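Long-range contacts in uncharacterized protein (Aeropyrum pernix, PDB 3P1Z), which is uncharacterised but probably binds nucleic acid and acts as a tRNA-intron endonuclease that cuts introns from precursor tRNA: residues Tyr117-Leu122 and Ser146-Ile151; Ile39-Lys44 and Arg97-Gly102. All blocks are in the same frame, centred on the assembly; numbering follows the deposited sequence.

Contact 1 (Tyr117-Leu122 and Ser146-Ile151); sequences YEVLVL and SPIVAI
Glu-118 is bonded through both its backbone N and its O to 146-151, its N to Ser-146 O at 3.2 Å and its O receiving Ile-148 N at 2.7 Å. These are the first two rungs of a ladder that makes 117-122 and 146-151 neighbouring parallel strands, their segment axes 28° apart. Further on, Ala-150 N meets Leu-120 O at 2.8 Å in an almost straight bond (178° at the hydrogen), and Leu-122 N closes on Ala-150 O. Between them Leu-120 N points to Ile-148 O, whose position is less certain.

Apolar packing follows the alternation of the strands. On one face Ile-148 CG1, anti to its own carbonyl carbon (chi1 -59°), lies at the edge of the Tyr-117 ring, 3.7 Å from Tyr-117 CD1, while Ile-148 CG2 rests on both methyls of Val-119. An alanine in place of Ile-148 would probably open a gap beside the Tyr-117 ring and leave the Val-119 methyls less tightly packed. Val-119 CG1 also meets Ala-150 CB at 3.6 Å. On the other face Leu-122 CD1 touches Val-149 CG2 at 3.5 Å, the two side chains crossing at about a right angle.

A hydroxyl-over-ring contact is separate: Ser-146 OG sits over one face of Tyr-117, toward the rim.

In the sheet of the probable catalytic C-terminal domain, helix 130-142 lies in the beta-alpha-beta connection between these strands and packs on Leu-120 and Pro-147; Glu-118, on that same face, forms a salt bridge with Arg-104. Helix 83-95 packs on Val-121 and Ala-150, aromatic side chains of a neighbouring subunit pack on Tyr-117 and Ile-148, and strands 107-112 and 158-166 flank the pair.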
ATOM      1  N   TYR A 117       3.912  28.779  -3.568  1.00 60.35           N
ATOM      2  CA  TYR A 117       3.802  27.366  -3.269  1.00 51.52           C
ATOM      3  C   TYR A 117       3.384  27.145  -1.824  1.00 49.20           C
ATOM      4  O   TYR A 117       4.012  27.637  -0.903  1.00 57.10           O
ATOM      5  CB  TYR A 117       5.145  26.698  -3.528  1.00 53.51           C
ATOM      6  CG  TYR A 117       5.445  26.429  -4.988  1.00 54.08           C
ATOM      7  CD1 TYR A 117       5.071  25.232  -5.574  1.00 54.06           C
ATOM      8  CD2 TYR A 117       6.114  27.359  -5.773  1.00 54.88           C
ATOM      9  CE1 TYR A 117       5.340  24.965  -6.901  1.00 55.45           C
ATOM     10  CE2 TYR A 117       6.396  27.101  -7.101  1.00 60.12           C
ATOM     11  CZ  TYR A 117       6.004  25.900  -7.665  1.00 62.86           C
ATOM     12  OH  TYR A 117       6.274  25.634  -8.991  1.00 54.34           O
ATOM     13  N   GLU A 118       2.321  26.394  -1.616  1.00 49.29           N
ATOM     14  CA  GLU A 118       1.831  26.181  -0.266  1.00 51.53           C
ATOM     15  C   GLU A 118       2.116  24.751   0.147  1.00 53.42           C
ATOM     16  O   GLU A 118       1.588  23.814  -0.450  1.00 56.39           O
ATOM     17  CB  GLU A 118       0.330  26.466  -0.196  1.00 48.55           C
ATOM     18  CG  GLU A 118      -0.325  26.080   1.111  1.00 49.13           C
ATOM     19  CD  GLU A 118      -1.780  26.506   1.170  1.00 62.12           C
ATOM     20  OE1 GLU A 118      -2.625  25.688   1.598  1.00 65.29           O
ATOM     21  OE2 GLU A 118      -2.082  27.655   0.772  1.00 63.53           O
ATOM     22  N   VAL A 119       2.951  24.573   1.163  1.00 46.36           N
ATOM     23  CA  VAL A 119       3.361  23.230   1.555  1.00 47.20           C
ATOM     24  C   VAL A 119       2.715  22.804   2.855  1.00 49.37           C
ATOM     25  O   VAL A 119       2.830  23.485   3.867  1.00 53.66           O
ATOM     26  CB  VAL A 119       4.897  23.069   1.668  1.00 46.24           C
ATOM     27  CG1 VAL A 119       5.269  21.596   1.898  1.00 41.85           C
ATOM     28  CG2 VAL A 119       5.606  23.616   0.432  1.00 38.22           C
ATOM     29  N   LEU A 120       2.045  21.659   2.823  1.00 47.13           N
ATOM     30  CA  LEU A 120       1.469  21.101   4.027  1.00 45.58           C
ATOM     31  C   LEU A 120       2.436  20.065   4.536  1.00 47.44           C
ATOM     32  O   LEU A 120       2.883  19.217   3.766  1.00 49.99           O
ATOM     33  CB  LEU A 120       0.121  20.469   3.720  1.00 49.58           C
ATOM     34  CG  LEU A 120      -0.614  19.796   4.873  1.00 52.00           C
ATOM     35  CD1 LEU A 120      -1.099  20.819   5.875  1.00 53.75           C
ATOM     36  CD2 LEU A 120      -1.787  19.008   4.336  1.00 52.58           C
ATOM     37  N   VAL A 121       2.770  20.152   5.823  1.00 44.86           N
ATOM     38  CA  VAL A 121       3.712  19.232   6.461  1.00 40.95           C
ATOM     39  C   VAL A 121       2.947  18.149   7.199  1.00 38.26           C
ATOM     40  O   VAL A 121       2.136  18.446   8.057  1.00 39.47           O
ATOM     41  CB  VAL A 121       4.640  19.956   7.466  1.00 42.26           C
ATOM     42  CG1 VAL A 121       5.723  19.017   7.996  1.00 36.39           C
ATOM     43  CG2 VAL A 121       5.275  21.175   6.831  1.00 48.79           C
ATOM     44  N   LEU A 122       3.213  16.895   6.854  1.00 38.92           N
ATOM     45  CA  LEU A 122       2.566  15.758   7.498  1.00 40.69           C
ATOM     46  C   LEU A 122       3.617  14.801   8.025  1.00 37.72           C
ATOM     47  O   LEU A 122       4.694  14.701   7.455  1.00 41.94           O
ATOM     48  CB  LEU A 122       1.664  15.025   6.502  1.00 40.56           C
ATOM     49  CG  LEU A 122       0.654  15.890   5.746  1.00 42.00           C
ATOM     50  CD1 LEU A 122       0.132  15.142   4.525  1.00 44.36           C
ATOM     51  CD2 LEU A 122      -0.469  16.290   6.662  1.00 34.66           C
ATOM     52  N   SER A 146       0.168  26.652  -5.489  1.00 53.68           N
ATOM     53  CA  SER A 146       0.269  25.286  -5.970  1.00 50.53           C
ATOM     54  C   SER A 146       0.343  24.370  -4.769  1.00 49.49           C
ATOM     55  O   SER A 146       1.236  24.512  -3.941  1.00 49.49           O
ATOM     56  CB  SER A 146       1.520  25.110  -6.817  1.00 50.02           C
ATOM     57  OG  SER A 146       1.668  26.199  -7.705  1.00 60.08           O
ATOM     58  N   PRO A 147      -0.578  23.401  -4.684  1.00 47.02           N
ATOM     59  CA  PRO A 147      -0.704  22.581  -3.479  1.00 50.26           C
ATOM     60  C   PRO A 147       0.473  21.611  -3.293  1.00 53.94           C
ATOM     61  O   PRO A 147       0.602  20.638  -4.032  1.00 52.55           O
ATOM     62  CB  PRO A 147      -2.003  21.790  -3.726  1.00 49.97           C
ATOM     63  CG  PRO A 147      -2.521  22.240  -5.078  1.00 54.33           C
ATOM     64  CD  PRO A 147      -1.371  22.847  -5.789  1.00 54.38           C
ATOM     65  N   ILE A 148       1.325  21.859  -2.310  1.00 52.82           N
ATOM     66  CA  ILE A 148       2.430  20.936  -2.083  1.00 49.07           C
ATOM     67  C   ILE A 148       2.232  20.151  -0.798  1.00 47.94           C
ATOM     68  O   ILE A 148       1.655  20.651   0.165  1.00 48.45           O
ATOM     69  CB  ILE A 148       3.799  21.646  -2.135  1.00 47.74           C
ATOM     70  CG1 ILE A 148       3.981  22.314  -3.504  1.00 46.70           C
ATOM     71  CG2 ILE A 148       4.941  20.672  -1.856  1.00 42.68           C
ATOM     72  CD1 ILE A 148       4.047  21.342  -4.661  1.00 46.58           C
ATOM     73  N   VAL A 149       2.679  18.900  -0.810  1.00 47.44           N
ATOM     74  CA  VAL A 149       2.627  18.058   0.378  1.00 44.03           C
ATOM     75  C   VAL A 149       4.033  17.539   0.699  1.00 42.24           C
ATOM     76  O   VAL A 149       4.732  16.979  -0.152  1.00 37.83           O
ATOM     77  CB  VAL A 149       1.591  16.912   0.225  1.00 38.91           C
ATOM     78  CG1 VAL A 149       2.271  15.595  -0.114  1.00 51.11           C
ATOM     79  CG2 VAL A 149       0.767  16.766   1.469  1.00 38.57           C
ATOM     80  N   ALA A 150       4.464  17.772   1.928  1.00 43.11           N
ATOM     81  CA  ALA A 150       5.760  17.273   2.369  1.00 46.32           C
ATOM     82  C   ALA A 150       5.577  16.254   3.487  1.00 46.26           C
ATOM     83  O   ALA A 150       5.081  16.571   4.572  1.00 45.29           O
ATOM     84  CB  ALA A 150       6.676  18.418   2.810  1.00 40.10           C
ATOM     85  N   ILE A 151       5.960  15.022   3.203  1.00 40.01           N
ATOM     86  CA  ILE A 151       5.845  13.972   4.188  1.00 40.40           C
ATOM     87  C   ILE A 151       7.190  13.646   4.786  1.00 42.08           C
ATOM     88  O   ILE A 151       8.151  13.347   4.090  1.00 49.51           O
ATOM     89  CB  ILE A 151       5.213  12.722   3.594  1.00 40.89           C
ATOM     90  CG1 ILE A 151       3.819  13.083   3.083  1.00 42.12           C
ATOM     91  CG2 ILE A 151       5.151  11.602   4.641  1.00 38.82           C
ATOM     92  CD1 ILE A 151       3.540  12.611   1.706  1.00 49.63           C
TER

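Contact 2 (Ile39-Lys44 and Arg97-Gly102); sequences IGYLRK and RKPLVG
Tyr-41 reaches 97-102 with its hydroxyl end, and Pro-99 O lies at the ring edge, in its plane. The phenol OH of Tyr-41 donates a hydrogen bond to Pro-99 O at 2.8 Å, although the OH is crowded in the model and its exact place is uncertain. Pro-99 O also lies near Tyr-41 CE1.

Two aliphatic groups come against the ring from oblique directions. Leu-100 crosses it obliquely and brings Leu-100 CD2 to 3.5 Å from Tyr-41 CE1; Lys-98 runs at about a right angle to it, with Lys-98 CB 3.9 Å from Tyr-41 CZ.

In fold terms, the contact joins the segments leading into two edge strands. Strand 42-43 is outermost within this chain in the antiparallel sheet of the SEN2-like N-terminal region, and strand 100-101 is outermost within this chain in the mixed sheet of the region assigned to the catalytic C-terminal domain.

Lys-98 has a second neighbour in Ile-39, just beyond helix 30-38. The lysine chain bends at chi2 (142°) and again at chi3, and Lys-98 CD comes 3.9 Å from Ile-39 CG2, the two side chains meeting at about a right angle, while the ammonium end leads away. Helix 83-95 lies against the same group of side chains: Arg-93 packs on Tyr-41, Lys-98 and Pro-99, and Tyr-89 also touches Tyr-41.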
ATOM      1  N   ILE A  39      15.381  40.031   2.905  1.00 85.72           N
ATOM      2  CA  ILE A  39      14.410  38.956   2.675  1.00 76.47           C
ATOM      3  C   ILE A  39      13.357  38.908   3.777  1.00 74.31           C
ATOM      4  O   ILE A  39      12.496  38.030   3.775  1.00 72.68           O
ATOM      5  CB  ILE A  39      15.067  37.553   2.563  1.00 75.10           C
ATOM      6  CG1 ILE A  39      15.782  37.169   3.860  1.00 72.09           C
ATOM      7  CG2 ILE A  39      16.028  37.485   1.390  1.00 82.29           C
ATOM      8  CD1 ILE A  39      16.650  35.922   3.722  1.00 75.33           C
ATOM      9  N   GLY A  40      13.447  39.829   4.734  1.00 74.17           N
ATOM     10  CA  GLY A  40      12.371  40.044   5.689  1.00 69.37           C
ATOM     11  C   GLY A  40      12.278  39.171   6.936  1.00 79.75           C
ATOM     12  O   GLY A  40      11.353  39.338   7.738  1.00 83.38           O
ATOM     13  N   TYR A  41      13.212  38.246   7.122  1.00 73.72           N
ATOM     14  CA  TYR A  41      13.151  37.382   8.300  1.00 73.36           C
ATOM     15  C   TYR A  41      13.446  38.157   9.592  1.00 78.94           C
ATOM     16  O   TYR A  41      12.754  37.990  10.607  1.00 78.67           O
ATOM     17  CB  TYR A  41      14.093  36.184   8.157  1.00 74.36           C
ATOM     18  CG  TYR A  41      13.609  35.169   7.149  1.00 63.96           C
ATOM     19  CD1 TYR A  41      12.313  34.688   7.205  1.00 66.38           C
ATOM     20  CD2 TYR A  41      14.442  34.698   6.147  1.00 63.71           C
ATOM     21  CE1 TYR A  41      11.855  33.775   6.293  1.00 69.88           C
ATOM     22  CE2 TYR A  41      13.994  33.774   5.227  1.00 66.60           C
ATOM     23  CZ  TYR A  41      12.699  33.318   5.308  1.00 67.82           C
ATOM     24  OH  TYR A  41      12.237  32.399   4.412  1.00 60.41           O
ATOM     25  N   LEU A  42      14.472  39.004   9.543  1.00 80.78           N
ATOM     26  CA  LEU A  42      14.874  39.823  10.681  1.00 76.69           C
ATOM     27  C   LEU A  42      14.481  41.279  10.477  1.00 76.15           C
ATOM     28  O   LEU A  42      15.002  41.962   9.592  1.00 75.06           O
ATOM     29  CB  LEU A  42      16.384  39.711  10.900  1.00 80.15           C
ATOM     30  CG  LEU A  42      17.031  40.758  11.815  1.00 78.48           C
ATOM     31  CD1 LEU A  42      16.686  40.470  13.255  1.00 73.77           C
ATOM     32  CD2 LEU A  42      18.533  40.770  11.624  1.00 69.08           C
ATOM     33  N   ARG A  43      13.552  41.751  11.292  1.00 74.00           N
ATOM     34  CA  ARG A  43      13.121  43.134  11.187  1.00 78.35           C
ATOM     35  C   ARG A  43      13.274  43.800  12.546  1.00 79.08           C
ATOM     36  O   ARG A  43      12.523  43.519  13.490  1.00 74.33           O
ATOM     37  CB  ARG A  43      11.682  43.216  10.662  1.00 83.95           C
ATOM     38  CG  ARG A  43      11.097  44.625  10.595  1.00 83.19           C
ATOM     39  CD  ARG A  43      11.936  45.568   9.718  1.00 90.24           C
ATOM     40  NE  ARG A  43      11.513  46.963   9.871  1.00 93.82           N
ATOM     41  CZ  ARG A  43      11.801  47.945   9.021  1.00 87.14           C
ATOM     42  NH1 ARG A  43      12.519  47.700   7.927  1.00 79.90           N
ATOM     43  NH2 ARG A  43      11.356  49.175   9.267  1.00 79.31           N
ATOM     44  N   LYS A  44      14.279  44.664  12.642  1.00 79.86           N
ATOM     45  CA  LYS A  44      14.607  45.330  13.895  1.00 85.84           C
ATOM     46  C   LYS A  44      14.902  44.339  14.986  1.00 85.92           C
ATOM     47  O   LYS A  44      14.220  44.297  16.014  1.00 86.06           O
ATOM     48  CB  LYS A  44      13.459  46.209  14.312  1.00 80.33           C
ATOM     49  CG  LYS A  44      12.780  46.736  13.083  1.00 81.35           C
ATOM     50  CD  LYS A  44      12.708  48.228  13.133  1.00 87.04           C
ATOM     51  CE  LYS A  44      12.415  48.678  14.560  1.00 80.99           C
ATOM     52  NZ  LYS A  44      12.468  50.176  14.705  1.00 74.43           N
ATOM     53  N   ARG A  97      15.055  28.613  -1.039  1.00 67.74           N
ATOM     54  CA  ARG A  97      13.752  29.220  -0.894  1.00 65.50           C
ATOM     55  C   ARG A  97      13.682  29.991   0.416  1.00 66.64           C
ATOM     56  O   ARG A  97      14.437  29.737   1.355  1.00 65.66           O
ATOM     57  CB  ARG A  97      12.661  28.154  -0.993  1.00 64.24           C
ATOM     58  CG  ARG A  97      12.853  27.258  -2.212  1.00 65.34           C
ATOM     59  CD  ARG A  97      12.897  28.096  -3.491  1.00 64.00           C
ATOM     60  NE  ARG A  97      13.150  27.306  -4.693  1.00 64.81           N
ATOM     61  CZ  ARG A  97      14.335  27.200  -5.289  1.00 70.30           C
ATOM     62  NH1 ARG A  97      15.392  27.832  -4.792  1.00 72.28           N
ATOM     63  NH2 ARG A  97      14.464  26.464  -6.387  1.00 71.72           N
ATOM     64  N   LYS A  98      12.782  30.957   0.463  1.00 67.19           N
ATOM     65  CA  LYS A  98      12.590  31.741   1.661  1.00 63.26           C
ATOM     66  C   LYS A  98      11.117  31.638   2.059  1.00 68.15           C
ATOM     67  O   LYS A  98      10.305  32.475   1.665  1.00 68.00           O
ATOM     68  CB  LYS A  98      13.021  33.178   1.403  1.00 54.76           C
ATOM     69  CG  LYS A  98      14.384  33.244   0.723  1.00 62.07           C
ATOM     70  CD  LYS A  98      14.447  34.348  -0.312  1.00 70.85           C
ATOM     71  CE  LYS A  98      13.804  33.907  -1.623  1.00 71.63           C
ATOM     72  NZ  LYS A  98      14.256  34.748  -2.773  1.00 64.28           N
ATOM     73  N   PRO A  99      10.772  30.591   2.837  1.00 66.96           N
ATOM     74  CA  PRO A  99       9.403  30.306   3.279  1.00 59.10           C
ATOM     75  C   PRO A  99       8.927  31.166   4.453  1.00 61.13           C
ATOM     76  O   PRO A  99       9.718  31.661   5.260  1.00 59.86           O
ATOM     77  CB  PRO A  99       9.476  28.842   3.740  1.00 59.43           C
ATOM     78  CG  PRO A  99      10.885  28.389   3.504  1.00 64.32           C
ATOM     79  CD  PRO A  99      11.725  29.603   3.364  1.00 61.31           C
ATOM     80  N   LEU A 100       7.612  31.332   4.533  1.00 62.11           N
ATOM     81  CA  LEU A 100       6.969  31.918   5.693  1.00 53.15           C
ATOM     82  C   LEU A 100       5.868  30.972   6.169  1.00 58.41           C
ATOM     83  O   LEU A 100       5.533  29.987   5.500  1.00 54.52           O
ATOM     84  CB  LEU A 100       6.388  33.286   5.340  1.00 58.03           C
ATOM     85  CG  LEU A 100       7.402  34.250   4.707  1.00 73.12           C
ATOM     86  CD1 LEU A 100       6.723  35.480   4.123  1.00 74.87           C
ATOM     87  CD2 LEU A 100       8.503  34.660   5.690  1.00 71.57           C
ATOM     88  N   VAL A 101       5.323  31.261   7.341  1.00 55.46           N
ATOM     89  CA  VAL A 101       4.202  30.494   7.857  1.00 55.43           C
ATOM     90  C   VAL A 101       2.913  30.850   7.110  1.00 55.15           C
ATOM     91  O   VAL A 101       2.442  31.990   7.160  1.00 48.25           O
ATOM     92  CB  VAL A 101       4.018  30.714   9.368  1.00 54.56           C
ATOM     93  CG1 VAL A 101       2.941  29.798   9.908  1.00 53.54           C
ATOM     94  CG2 VAL A 101       5.339  30.495  10.095  1.00 52.90           C
ATOM     95  N   GLY A 102       2.364  29.864   6.402  1.00 56.98           N
ATOM     96  CA  GLY A 102       1.065  29.999   5.784  1.00 50.83           C
ATOM     97  C   GLY A 102       0.017  30.188   6.860  1.00 57.83           C
ATOM     98  O   GLY A 102       0.243  29.863   8.023  1.00 56.21           O
TER

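Contact 2 closes before contact 1 opens along the chain, yet both reach the same mixed sheet. Strand 100-101 lies at its edge within this chain, strand 107-112 comes next, and the parallel pair of contact 1 follows. Their centres are about 18 Å apart and their nearest atoms about 6 Å, so the two do not touch. Helix 83-95 bridges the space: Val-88 packs on contact 1, whereas Tyr-89 and Arg-93 pack on contact 2. Tyr-110 of strand 107-112 meets the Tyr-117 ring and also touches Arg-97, at the start of segment 97-102. Contact 1 thus builds the interior of the probable nuclease sheet, and contact 2 ties its edge to the N-terminal region.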